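Local coordinates for protein acetylxylan esterase A (Aspergillus awamori, PDB 5X6S) that removes acetyl side groups from the backbone of acetylated xylans, acting as a secreted serine esterase in the breakdown of plant cell-wall polysaccharide, at residues V35-C40 against V113-S118; T140-V145 against Q195-S200; Q208-T213 against G251-G256. All coordinates share one frame; numbering follows the deposited sequence.

Contact 1. Residues V35-C40 against V113-S118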
ATOM      1  N   VAL A  35      10.904  10.037   1.629  1.00 14.09           N
ATOM      2  CA  VAL A  35      11.499   9.961   2.930  1.00 14.20           C
ATOM      3  C   VAL A  35      13.023   9.900   2.686  1.00 14.86           C
ATOM      4  O   VAL A  35      13.497   8.978   1.986  1.00 14.81           O
ATOM      5  CB  VAL A  35      11.015   8.728   3.773  1.00 15.54           C
ATOM      6  CG1 VAL A  35      11.663   8.687   5.136  1.00 16.18           C
ATOM      7  CG2 VAL A  35       9.501   8.614   3.888  1.00 13.41           C
ATOM      8  N   ALA A  36      13.758  10.871   3.221  1.00 13.91           N
ATOM      9  CA  ALA A  36      15.178  11.032   2.981  1.00 15.40           C
ATOM     10  C   ALA A  36      15.929  10.899   4.314  1.00 15.88           C
ATOM     11  O   ALA A  36      15.771  11.742   5.235  1.00 16.04           O
ATOM     12  CB  ALA A  36      15.467  12.389   2.307  1.00 15.00           C
ATOM     13  N   ILE A  37      16.729   9.821   4.447  1.00 16.08           N
ATOM     14  CA  ILE A  37      17.236   9.383   5.739  1.00 14.63           C
ATOM     15  C   ILE A  37      18.750   9.592   5.872  1.00 15.81           C
ATOM     16  O   ILE A  37      19.534   9.062   5.053  1.00 16.46           O
ATOM     17  CB  ILE A  37      16.898   7.909   6.012  1.00 14.79           C
ATOM     18  CG1 ILE A  37      15.402   7.626   5.742  1.00 13.66           C
ATOM     19  CG2 ILE A  37      17.348   7.518   7.424  1.00 15.69           C
ATOM     20  CD1 ILE A  37      14.974   6.149   5.906  1.00 15.32           C
ATOM     21  N   HIS A  38      19.139  10.387   6.876  1.00 14.82           N
ATOM     22  CA  HIS A  38      20.461  10.922   6.983  1.00 15.47           C
ATOM     23  C   HIS A  38      21.509   9.872   7.461  1.00 17.26           C
ATOM     24  O   HIS A  38      21.148   8.804   7.961  1.00 16.44           O
ATOM     25  CB  HIS A  38      20.447  12.116   7.934  1.00 15.42           C
ATOM     26  CG  HIS A  38      20.264  11.754   9.370  1.00 15.45           C
ATOM     27  ND1 HIS A  38      21.279  11.231  10.155  1.00 16.28           N
ATOM     28  CD2 HIS A  38      19.186  11.863  10.176  1.00 15.63           C
ATOM     29  CE1 HIS A  38      20.838  11.030  11.379  1.00 16.71           C
ATOM     30  NE2 HIS A  38      19.563  11.407  11.428  1.00 17.03           N
ATOM     31  N   TYR A  39      22.787  10.223   7.283  1.00 19.50           N
ATOM     32  CA  TYR A  39      23.984   9.410   7.656  1.00 19.85           C
ATOM     33  C   TYR A  39      24.414   9.634   9.121  1.00 19.98           C
ATOM     34  O   TYR A  39      23.944  10.548   9.792  1.00 19.07           O
ATOM     35  CB  TYR A  39      25.129   9.753   6.671  1.00 22.19           C
ATOM     36  CG  TYR A  39      25.206  11.233   6.364  1.00 21.95           C
ATOM     37  CD1 TYR A  39      25.638  12.148   7.342  1.00 23.49           C
ATOM     38  CD2 TYR A  39      24.740  11.736   5.160  1.00 22.20           C
ATOM     39  CE1 TYR A  39      25.670  13.525   7.087  1.00 24.03           C
ATOM     40  CE2 TYR A  39      24.755  13.096   4.881  1.00 25.62           C
ATOM     41  CZ  TYR A  39      25.215  13.999   5.858  1.00 25.54           C
ATOM     42  OH  TYR A  39      25.224  15.330   5.591  1.00 26.65           O
ATOM     43  N   CYS A  40      25.311   8.801   9.657  1.00 21.11           N
ATOM     44  CA  CYS A  40      25.849   9.046  11.022  1.00 20.46           C
ATOM     45  C   CYS A  40      26.434  10.418  11.125  1.00 20.79           C
ATOM     46  O   CYS A  40      26.913  10.944  10.128  1.00 20.56           O
ATOM     47  CB  CYS A  40      26.955   8.055  11.399  1.00 21.50           C
ATOM     48  SG  CYS A  40      26.479   6.309  11.508  1.00 21.95           S
ATOM     49  N   VAL A 113       4.872   6.914  -2.441  1.00 16.86           N
ATOM     50  CA  VAL A 113       5.712   7.126  -1.265  1.00 16.84           C
ATOM     51  C   VAL A 113       7.019   6.359  -1.465  1.00 17.70           C
ATOM     52  O   VAL A 113       7.014   5.160  -1.835  1.00 18.01           O
ATOM     53  CB  VAL A 113       4.981   6.727   0.066  1.00 16.10           C
ATOM     54  CG1 VAL A 113       5.846   7.007   1.288  1.00 15.39           C
ATOM     55  CG2 VAL A 113       3.627   7.395   0.184  1.00 15.58           C
ATOM     56  N   PHE A 114       8.137   7.053  -1.265  1.00 15.89           N
ATOM     57  CA  PHE A 114       9.454   6.546  -1.634  1.00 15.67           C
ATOM     58  C   PHE A 114      10.381   6.753  -0.457  1.00 15.72           C
ATOM     59  O   PHE A 114      10.147   7.653   0.314  1.00 14.98           O
ATOM     60  CB  PHE A 114       9.947   7.300  -2.895  1.00 14.99           C
ATOM     61  CG  PHE A 114       8.975   7.188  -4.030  1.00 14.28           C
ATOM     62  CD1 PHE A 114       8.933   6.021  -4.815  1.00 12.73           C
ATOM     63  CD2 PHE A 114       8.082   8.214  -4.304  1.00 13.25           C
ATOM     64  CE1 PHE A 114       7.967   5.874  -5.821  1.00 14.65           C
ATOM     65  CE2 PHE A 114       7.127   8.076  -5.335  1.00 13.89           C
ATOM     66  CZ  PHE A 114       7.078   6.887  -6.085  1.00 15.61           C
ATOM     67  N   VAL A 115      11.436   5.963  -0.353  1.00 14.74           N
ATOM     68  CA  VAL A 115      12.371   6.075   0.745  1.00 15.18           C
ATOM     69  C   VAL A 115      13.786   5.951   0.213  1.00 15.94           C
ATOM     70  O   VAL A 115      14.031   5.139  -0.702  1.00 14.74           O
ATOM     71  CB  VAL A 115      12.050   5.071   1.908  1.00 15.93           C
ATOM     72  CG1 VAL A 115      12.006   3.628   1.456  1.00 16.19           C
ATOM     73  CG2 VAL A 115      12.957   5.288   3.132  1.00 16.80           C
ATOM     74  N   THR A 116      14.701   6.767   0.746  1.00 14.29           N
ATOM     75  CA  THR A 116      16.089   6.809   0.279  1.00 14.59           C
ATOM     76  C   THR A 116      16.951   7.337   1.422  1.00 14.92           C
ATOM     77  O   THR A 116      16.439   7.974   2.366  1.00 14.72           O
ATOM     78  CB  THR A 116      16.233   7.665  -1.010  1.00 15.36           C
ATOM     79  OG1 THR A 116      17.582   7.708  -1.415  1.00 14.80           O
ATOM     80  CG2 THR A 116      15.715   9.138  -0.794  1.00 14.78           C
ATOM     81  N   GLY A 117      18.240   7.042   1.373  1.00 15.15           N
ATOM     82  CA  GLY A 117      19.135   7.374   2.441  1.00 15.42           C
ATOM     83  C   GLY A 117      20.566   7.085   2.072  1.00 15.83           C
ATOM     84  O   GLY A 117      20.804   6.365   1.100  1.00 16.76           O
ATOM     85  N   SER A 118      21.508   7.684   2.808  1.00 15.54           N
ATOM     86  CA  SER A 118      22.919   7.479   2.595  1.00 16.69           C
ATOM     87  C   SER A 118      23.559   6.882   3.869  1.00 15.93           C
ATOM     88  O   SER A 118      23.221   7.254   4.959  1.00 15.97           O
ATOM     89  CB  SER A 118      23.623   8.804   2.191  1.00 16.15           C
ATOM     90  OG  SER A 118      23.103   9.241   0.954  1.00 17.72           O
TER

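Contact 2. Residues T140-V145 against Q195-S200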
ATOM      1  N   THR A 140      15.616   3.925  -2.900  1.00 16.28           N
ATOM      2  CA  THR A 140      16.985   4.088  -3.472  1.00 16.64           C
ATOM      3  C   THR A 140      17.964   4.071  -2.326  1.00 16.35           C
ATOM      4  O   THR A 140      17.846   4.876  -1.382  1.00 16.72           O
ATOM      5  CB  THR A 140      17.107   5.378  -4.372  1.00 16.19           C
ATOM      6  OG1 THR A 140      16.236   5.272  -5.513  1.00 17.89           O
ATOM      7  CG2 THR A 140      18.553   5.592  -4.888  1.00 16.00           C
ATOM      8  N   VAL A 141      18.955   3.201  -2.394  1.00 15.95           N
ATOM      9  CA  VAL A 141      19.931   2.968  -1.351  1.00 16.94           C
ATOM     10  C   VAL A 141      21.294   3.487  -1.817  1.00 18.19           C
ATOM     11  O   VAL A 141      21.847   2.987  -2.837  1.00 18.95           O
ATOM     12  CB  VAL A 141      19.999   1.453  -0.980  1.00 17.36           C
ATOM     13  CG1 VAL A 141      21.018   1.135   0.065  1.00 16.25           C
ATOM     14  CG2 VAL A 141      18.616   0.932  -0.550  1.00 18.02           C
ATOM     15  N   TYR A 142      21.793   4.511  -1.130  1.00 17.38           N
ATOM     16  CA  TYR A 142      23.148   5.070  -1.373  1.00 18.39           C
ATOM     17  C   TYR A 142      24.176   4.549  -0.347  1.00 17.59           C
ATOM     18  O   TYR A 142      24.359   5.118   0.743  1.00 17.45           O
ATOM     19  CB  TYR A 142      23.152   6.618  -1.428  1.00 16.76           C
ATOM     20  CG  TYR A 142      22.504   7.162  -2.647  1.00 17.01           C
ATOM     21  CD1 TYR A 142      23.171   7.124  -3.888  1.00 16.91           C
ATOM     22  CD2 TYR A 142      21.216   7.700  -2.616  1.00 16.21           C
ATOM     23  CE1 TYR A 142      22.567   7.582  -5.030  1.00 18.60           C
ATOM     24  CE2 TYR A 142      20.600   8.190  -3.807  1.00 16.06           C
ATOM     25  CZ  TYR A 142      21.303   8.141  -4.987  1.00 18.30           C
ATOM     26  OH  TYR A 142      20.780   8.596  -6.150  1.00 18.64           O
ATOM     27  N   SER A 143      24.865   3.445  -0.703  1.00 17.72           N
ATOM     28  CA  SER A 143      25.968   2.928   0.155  1.00 17.49           C
ATOM     29  C   SER A 143      25.510   2.511   1.542  1.00 18.26           C
ATOM     30  O   SER A 143      25.813   3.170   2.551  1.00 19.00           O
ATOM     31  CB  SER A 143      27.107   3.948   0.267  1.00 17.37           C
ATOM     32  OG  SER A 143      27.492   4.444  -1.019  1.00 19.06           O
ATOM     33  N   GLY A 144      24.742   1.433   1.599  1.00 19.94           N
ATOM     34  CA  GLY A 144      24.277   0.893   2.862  1.00 20.73           C
ATOM     35  C   GLY A 144      24.746  -0.559   3.057  1.00 21.24           C
ATOM     36  O   GLY A 144      25.738  -0.999   2.456  1.00 20.93           O
ATOM     37  N   VAL A 145      24.017  -1.289   3.886  1.00 21.02           N
ATOM     38  CA  VAL A 145      24.197  -2.745   4.066  1.00 20.82           C
ATOM     39  C   VAL A 145      22.812  -3.358   4.019  1.00 22.52           C
ATOM     40  O   VAL A 145      21.821  -2.648   4.185  1.00 20.70           O
ATOM     41  CB  VAL A 145      24.931  -3.139   5.364  1.00 20.63           C
ATOM     42  CG1 VAL A 145      26.258  -2.415   5.487  1.00 19.75           C
ATOM     43  CG2 VAL A 145      24.073  -2.913   6.599  1.00 20.28           C
ATOM     44  N   GLN A 195      16.503   0.039  -5.664  1.00 18.31           N
ATOM     45  CA  GLN A 195      17.655   0.504  -6.436  1.00 18.61           C
ATOM     46  C   GLN A 195      18.791   0.719  -5.486  1.00 18.43           C
ATOM     47  O   GLN A 195      18.692   1.538  -4.539  1.00 18.19           O
ATOM     48  CB  GLN A 195      17.313   1.813  -7.150  1.00 19.29           C
ATOM     49  CG  GLN A 195      18.424   2.392  -7.972  1.00 19.27           C
ATOM     50  CD  GLN A 195      17.995   3.707  -8.621  1.00 21.30           C
ATOM     51  OE1 GLN A 195      17.716   4.708  -7.922  1.00 20.07           O
ATOM     52  NE2 GLN A 195      17.891   3.707  -9.946  1.00 18.23           N
ATOM     53  N   ILE A 196      19.888  -0.013  -5.710  1.00 18.43           N
ATOM     54  CA  ILE A 196      21.021  -0.105  -4.780  1.00 17.63           C
ATOM     55  C   ILE A 196      22.304   0.458  -5.418  1.00 19.33           C
ATOM     56  O   ILE A 196      22.820  -0.124  -6.385  1.00 19.77           O
ATOM     57  CB  ILE A 196      21.267  -1.583  -4.365  1.00 18.00           C
ATOM     58  CG1 ILE A 196      19.956  -2.270  -3.985  1.00 17.89           C
ATOM     59  CG2 ILE A 196      22.394  -1.717  -3.319  1.00 17.10           C
ATOM     60  CD1 ILE A 196      19.184  -1.656  -2.807  1.00 18.26           C
ATOM     61  N   TYR A 197      22.833   1.563  -4.878  1.00 18.56           N
ATOM     62  CA  TYR A 197      24.110   2.123  -5.298  1.00 19.34           C
ATOM     63  C   TYR A 197      25.209   1.753  -4.308  1.00 19.74           C
ATOM     64  O   TYR A 197      24.992   1.717  -3.104  1.00 21.13           O
ATOM     65  CB  TYR A 197      24.072   3.652  -5.318  1.00 19.36           C
ATOM     66  CG  TYR A 197      23.256   4.325  -6.403  1.00 16.72           C
ATOM     67  CD1 TYR A 197      21.866   4.542  -6.269  1.00 16.24           C
ATOM     68  CD2 TYR A 197      23.880   4.819  -7.545  1.00 19.11           C
ATOM     69  CE1 TYR A 197      21.144   5.228  -7.264  1.00 15.70           C
ATOM     70  CE2 TYR A 197      23.162   5.529  -8.524  1.00 18.65           C
ATOM     71  CZ  TYR A 197      21.807   5.731  -8.388  1.00 17.96           C
ATOM     72  OH  TYR A 197      21.146   6.437  -9.377  1.00 16.22           O
ATOM     73  N   HIS A 198      26.429   1.575  -4.795  1.00 19.37           N
ATOM     74  CA  HIS A 198      27.574   1.361  -3.916  1.00 19.42           C
ATOM     75  C   HIS A 198      28.841   1.700  -4.709  1.00 20.44           C
ATOM     76  O   HIS A 198      28.865   1.542  -5.923  1.00 21.02           O
ATOM     77  CB  HIS A 198      27.643  -0.078  -3.397  1.00 18.84           C
ATOM     78  CG  HIS A 198      28.171  -0.207  -2.000  1.00 19.74           C
ATOM     79  ND1 HIS A 198      27.352  -0.467  -0.927  1.00 21.21           N
ATOM     80  CD2 HIS A 198      29.416  -0.040  -1.481  1.00 20.26           C
ATOM     81  CE1 HIS A 198      28.049  -0.445   0.190  1.00 22.87           C
ATOM     82  NE2 HIS A 198      29.316  -0.213  -0.122  1.00 22.54           N
ATOM     83  N   GLY A 199      29.878   2.132  -4.005  1.00 22.27           N
ATOM     84  CA  GLY A 199      31.167   2.439  -4.652  1.00 23.31           C
ATOM     85  C   GLY A 199      32.190   1.322  -4.459  1.00 23.11           C
ATOM     86  O   GLY A 199      32.247   0.711  -3.384  1.00 24.03           O
ATOM     87  N   SER A 200      33.000   1.061  -5.496  1.00 24.71           N
ATOM     88  CA  SER A 200      33.964  -0.069  -5.505  1.00 25.51           C
ATOM     89  C   SER A 200      35.125   0.089  -4.524  1.00 26.50           C
ATOM     90  O   SER A 200      35.795  -0.864  -4.198  1.00 25.80           O
ATOM     91  CB  SER A 200      34.518  -0.314  -6.917  1.00 26.02           C
ATOM     92  OG  SER A 200      35.407   0.727  -7.283  1.00 24.78           O
TER
HETATM   93  O   HOH W   1      30.017   3.503  -1.435  1.00 22.36           O
HETATM   94  O   HOH W   2      24.558  -0.118  -0.874  1.00 21.50           O

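Contact 3. Residues Q208-T213 against G251-G256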
ATOM      1  N   GLN A 208      31.460  -5.623  -0.669  1.00 24.91           N
ATOM      2  CA  GLN A 208      30.792  -6.933  -0.580  1.00 26.85           C
ATOM      3  C   GLN A 208      29.287  -6.749  -0.228  1.00 24.67           C
ATOM      4  O   GLN A 208      28.397  -7.455  -0.782  1.00 24.55           O
ATOM      5  CB  GLN A 208      31.460  -7.866   0.469  1.00 26.37           C
ATOM      6  CG  GLN A 208      30.830  -9.271   0.459  1.00 26.13           C
ATOM      7  CD  GLN A 208      31.082  -9.980  -0.832  1.00 27.48           C
ATOM      8  OE1 GLN A 208      32.200  -9.931  -1.340  1.00 32.83           O
ATOM      9  NE2 GLN A 208      30.087 -10.609  -1.382  1.00 26.81           N
ATOM     10  N   ASN A 209      29.044  -5.764   0.640  1.00 24.59           N
ATOM     11  CA  ASN A 209      27.706  -5.381   1.048  1.00 24.16           C
ATOM     12  C   ASN A 209      26.822  -4.980  -0.082  1.00 23.78           C
ATOM     13  O   ASN A 209      25.616  -5.175  -0.024  1.00 25.19           O
ATOM     14  CB  ASN A 209      27.769  -4.276   2.096  1.00 23.40           C
ATOM     15  CG  ASN A 209      28.339  -4.758   3.393  1.00 23.95           C
ATOM     16  OD1 ASN A 209      27.813  -5.704   4.003  1.00 24.91           O
ATOM     17  ND2 ASN A 209      29.383  -4.083   3.863  1.00 22.40           N
ATOM     18  N   TYR A 210      27.385  -4.452  -1.172  1.00 24.44           N
ATOM     19  CA  TYR A 210      26.570  -4.235  -2.338  1.00 23.13           C
ATOM     20  C   TYR A 210      26.042  -5.543  -2.844  1.00 23.76           C
ATOM     21  O   TYR A 210      24.864  -5.672  -3.202  1.00 23.82           O
ATOM     22  CB  TYR A 210      27.376  -3.518  -3.457  1.00 22.96           C
ATOM     23  CG  TYR A 210      26.730  -3.510  -4.814  1.00 21.45           C
ATOM     24  CD1 TYR A 210      25.741  -2.594  -5.140  1.00 20.16           C
ATOM     25  CD2 TYR A 210      27.151  -4.391  -5.818  1.00 24.65           C
ATOM     26  CE1 TYR A 210      25.157  -2.587  -6.374  1.00 19.82           C
ATOM     27  CE2 TYR A 210      26.584  -4.375  -7.072  1.00 20.31           C
ATOM     28  CZ  TYR A 210      25.588  -3.482  -7.356  1.00 22.77           C
ATOM     29  OH  TYR A 210      24.996  -3.455  -8.613  1.00 22.37           O
ATOM     30  N   TYR A 211      26.917  -6.538  -2.931  1.00 24.12           N
ATOM     31  CA  TYR A 211      26.485  -7.813  -3.531  1.00 22.00           C
ATOM     32  C   TYR A 211      25.522  -8.541  -2.599  1.00 20.24           C
ATOM     33  O   TYR A 211      24.572  -9.142  -3.055  1.00 20.50           O
ATOM     34  CB  TYR A 211      27.712  -8.684  -3.883  1.00 22.88           C
ATOM     35  CG  TYR A 211      28.545  -8.009  -4.967  1.00 22.71           C
ATOM     36  CD1 TYR A 211      28.127  -7.986  -6.282  1.00 22.14           C
ATOM     37  CD2 TYR A 211      29.700  -7.293  -4.623  1.00 24.16           C
ATOM     38  CE1 TYR A 211      28.902  -7.341  -7.268  1.00 24.23           C
ATOM     39  CE2 TYR A 211      30.439  -6.631  -5.587  1.00 24.16           C
ATOM     40  CZ  TYR A 211      30.027  -6.650  -6.896  1.00 23.76           C
ATOM     41  OH  TYR A 211      30.759  -5.970  -7.851  1.00 25.81           O
ATOM     42  N   GLU A 212      25.785  -8.458  -1.302  1.00 21.50           N
ATOM     43  CA  GLU A 212      24.888  -9.068  -0.275  1.00 21.53           C
ATOM     44  C   GLU A 212      23.491  -8.465  -0.319  1.00 20.66           C
ATOM     45  O   GLU A 212      22.516  -9.146  -0.159  1.00 21.10           O
ATOM     46  CB  GLU A 212      25.490  -8.930   1.100  1.00 21.91           C
ATOM     47  CG  GLU A 212      26.827  -9.662   1.237  1.00 24.44           C
ATOM     48  CD  GLU A 212      26.758 -11.097   0.673  1.00 29.11           C
ATOM     49  OE1 GLU A 212      26.050 -11.960   1.258  1.00 26.69           O
ATOM     50  OE2 GLU A 212      27.394 -11.337  -0.381  1.00 31.58           O
ATOM     51  N   THR A 213      23.404  -7.177  -0.594  1.00 21.21           N
ATOM     52  CA  THR A 213      22.102  -6.493  -0.724  1.00 19.87           C
ATOM     53  C   THR A 213      21.364  -6.895  -1.986  1.00 20.38           C
ATOM     54  O   THR A 213      20.141  -7.106  -1.972  1.00 18.72           O
ATOM     55  CB  THR A 213      22.287  -4.945  -0.662  1.00 19.69           C
ATOM     56  OG1 THR A 213      22.952  -4.570   0.566  1.00 20.41           O
ATOM     57  CG2 THR A 213      20.959  -4.255  -0.756  1.00 18.89           C
ATOM     58  N   GLY A 251      20.853  -2.748  -9.488  1.00 20.11           N
ATOM     59  CA  GLY A 251      22.022  -2.396  -8.722  1.00 21.47           C
ATOM     60  C   GLY A 251      22.882  -1.459  -9.579  1.00 22.36           C
ATOM     61  O   GLY A 251      22.943  -1.636 -10.803  1.00 21.21           O
ATOM     62  N   ILE A 252      23.536  -0.496  -8.933  1.00 21.36           N
ATOM     63  CA  ILE A 252      24.396   0.458  -9.651  1.00 23.68           C
ATOM     64  C   ILE A 252      25.724   0.471  -8.915  1.00 23.59           C
ATOM     65  O   ILE A 252      25.821   0.916  -7.774  1.00 23.27           O
ATOM     66  CB  ILE A 252      23.739   1.873  -9.778  1.00 23.94           C
ATOM     67  CG1 ILE A 252      22.431   1.732 -10.524  1.00 23.75           C
ATOM     68  CG2 ILE A 252      24.688   2.851 -10.482  1.00 23.84           C
ATOM     69  CD1 ILE A 252      21.364   2.657 -10.135  1.00 25.34           C
ATOM     70  N   PHE A 253      26.752  -0.110  -9.542  1.00 23.57           N
ATOM     71  CA  PHE A 253      28.073  -0.199  -8.926  1.00 23.81           C
ATOM     72  C   PHE A 253      28.962   0.890  -9.533  1.00 24.59           C
ATOM     73  O   PHE A 253      29.154   0.906 -10.754  1.00 21.73           O
ATOM     74  CB  PHE A 253      28.708  -1.595  -9.133  1.00 22.89           C
ATOM     75  CG  PHE A 253      29.817  -1.924  -8.178  1.00 24.13           C
ATOM     76  CD1 PHE A 253      29.581  -2.019  -6.806  1.00 22.94           C
ATOM     77  CD2 PHE A 253      31.108  -2.222  -8.651  1.00 25.44           C
ATOM     78  CE1 PHE A 253      30.595  -2.393  -5.936  1.00 23.34           C
ATOM     79  CE2 PHE A 253      32.146  -2.566  -7.781  1.00 22.81           C
ATOM     80  CZ  PHE A 253      31.902  -2.649  -6.413  1.00 24.65           C
ATOM     81  N   ALA A 254      29.474   1.765  -8.665  1.00 24.64           N
ATOM     82  CA  ALA A 254      30.292   2.939  -9.071  1.00 24.64           C
ATOM     83  C   ALA A 254      31.797   2.664  -8.871  1.00 24.61           C
ATOM     84  O   ALA A 254      32.333   2.757  -7.778  1.00 23.76           O
ATOM     85  CB  ALA A 254      29.874   4.160  -8.260  1.00 24.90           C
ATOM     86  N   THR A 255      32.474   2.300  -9.955  1.00 25.07           N
ATOM     87  CA  THR A 255      33.902   2.041  -9.883  1.00 26.10           C
ATOM     88  C   THR A 255      34.695   3.313  -9.641  1.00 24.02           C
ATOM     89  O   THR A 255      34.482   4.338 -10.315  1.00 23.45           O
ATOM     90  CB  THR A 255      34.404   1.316 -11.175  1.00 26.18           C
ATOM     91  OG1 THR A 255      33.701   0.080 -11.305  1.00 27.87           O
ATOM     92  CG2 THR A 255      35.910   1.063 -11.131  1.00 28.15           C
ATOM     93  N   GLY A 256      35.575   3.230  -8.647  1.00 23.96           N
ATOM     94  CA  GLY A 256      36.431   4.325  -8.218  1.00 25.34           C
ATOM     95  C   GLY A 256      35.823   5.285  -7.216  1.00 25.89           C
ATOM     96  O   GLY A 256      36.452   6.272  -6.852  1.00 24.53           O
TER

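Contact 1. Residues V35-C40 against V113-S118
One hydrogen bond and one weaker CA-H...O contact grip the carbonyl oxygen of Val35: Thr116 N bonds to Val35 O at 2.8 Å, nearly along the C=O axis, and Val115 CA adds the second. Next along the chain, Ile37 N bonds to Thr116 O at 2.8 Å, in the plane of that carbonyl. Val35 N to Phe114 O starts this parallel pairing and a longer bond, Ser118 N to Ile37 O at 3.3 Å, ends it. Strands 33-37 and 113-118 are neighbours in the middle of an alpha/beta-hydrolase sheet, and Gly117 opens the GxSxG sequence of a probable nucleophile elbow around Ser119. Glycine suits that place because Ile37 O is only 3.1 Å from Gly117 CA, where a CB would collide with it. Branched aliphatic residues fill the face carrying Val35, Ile37 and Val115. There Ile37 brings CD1 obliquely to 3.5 Å from Val115 CG2, while helix 91-106 packs on Val35 and Val113, and helix 120-131 on Ile37. Beyond the strand, Tyr39 O lies in the plane of the His38 imidazole, whose ND1 bonds to it from above the Tyr39 carbonyl plane. Tyr39, its ring edge at Ser118 CB, carries its hydroxyl to Asp50; Ser118 OG bonds to Tyr47 OH.

Contact 2. Residues T140-V145 against Q195-S200
Gln195 runs its chain out fully extended to CD, CG anti to the backbone N (chi1 180°), so that OE1 receives the hydroxyl of Thr140 at 2.9 Å from Thr140 OG1, the donor lying above the amide carbonyl plane. NE2 goes to Gln250 OE1, so both ends of this buried amide have partners. Gln195 O accepts from Val141 N. Ile196 turns its CD1 onto Val141 CG2, a tight 3.5 Å, the two aliphatic side chains side by side; helix 120-131 packs on Val141 and helix 208-221 on Ile196. At Tyr197 the backbone N bonds to Val141 O at 2.7 Å, continuing the parallel strand pairing of the alpha/beta-hydrolase core. The Tyr197 ring lies against that of Tyr142 in an offset stack, centroids 4.5 Å apart and planes at 21°, with Tyr142 CE1 over its face and Thr140 CG2 at its edge; Tyr142 OH goes on to Asp268. Tyr197 O accepts Ser143 N, above its carbonyl plane. The flat ring of His198 meets Gly144 O at its CE1 edge, 3.3 Å away in plane, while a water joins His198 ND1, Tyr197 O and Gly144 N; NE2 bonds to Leu205 O. Gly199 N is bridged by a second water to Ser143 OG, which also bonds to Val261 N.

Contact 3. Residues Q208-T213 against G251-G256
Gln208, in the first turn of helix 208-221, points away from the strand and spends its polar end within the helix: its NE2 lies 3.0 Å from Glu212 OE2, meeting the carboxylate from above its plane. The backbone oxygen of Asn209 is gripped twice by Thr213, through the backbone N and through Thr213 OG1, which lies 2.8 Å from Asn209 O.

Tyr210 carries most of the contact. CG is anti to the backbone N (chi1 167°), which places the ring against the strand, and Phe253 CD1 comes over one face, 3.5 Å from Tyr210 CD2; the two planes are inclined at 39°, an oblique meeting of rings. The far end of the ring presses against backbone. Tyr210 OH comes to 3.1 Å from Gly251 C, and a CB on that residue would strike the hydroxyl, so glycine is the type that lets the phenol come so close. Ile252 N is nearby, but its angle is poor and it makes no hydrogen bond with the hydroxyl; it pairs instead with Ile196 of the next strand.

Tyr211 has CG beside its backbone N and reaches Phe253 with its hydroxyl, OH lying over the middle of the Phe253 ring, 3.7 Å from Phe253 CE2. One face of the Tyr211 ring is covered by Tyr210 CD2, so Tyr210, Tyr211 and Phe253 form one aromatic cluster in which large flat groups bridge helix and strand. Glu212 OE2, already bonded to Gln208, also forms a salt bridge with Lys215; OE1 accepts from Trp176 NE1 and Thr171 N.

Segment 208-213 runs nearly antiparallel to strand 251-254 (171°) on one face of the sheet, packing on strand 193-199 as well through Tyr210 on His198 and Thr213 on Ile196, while strand 240-246 flanks strand 249-254.

How the contacts relate
The three contacts step across one sheet. Contact 1 joins contact 2 through neighbouring strands 113-118 and 138-142, where Val115 O lies 3.0 Å from Thr140 N and Thr116 OG1 lies 2.8 Å from Thr140 O. Contact 2 passes into contact 3 through Ile196 O to Ile252 N at 2.7 Å and His198 O to Ala254 N at 2.8 Å; their centres are about 6 Å apart, those of contacts 1 and 3 about 18 Å. Ser119, assigned by similarity to the charge relay, follows directly on contact 1: its side chain is about 4 Å from that of Tyr39 and about 6 Å from that of Ser143. Asp202 and His259 probably complete the triad; His198 of contact 2 touches it, and Phe253 of contact 3 lies near without touching.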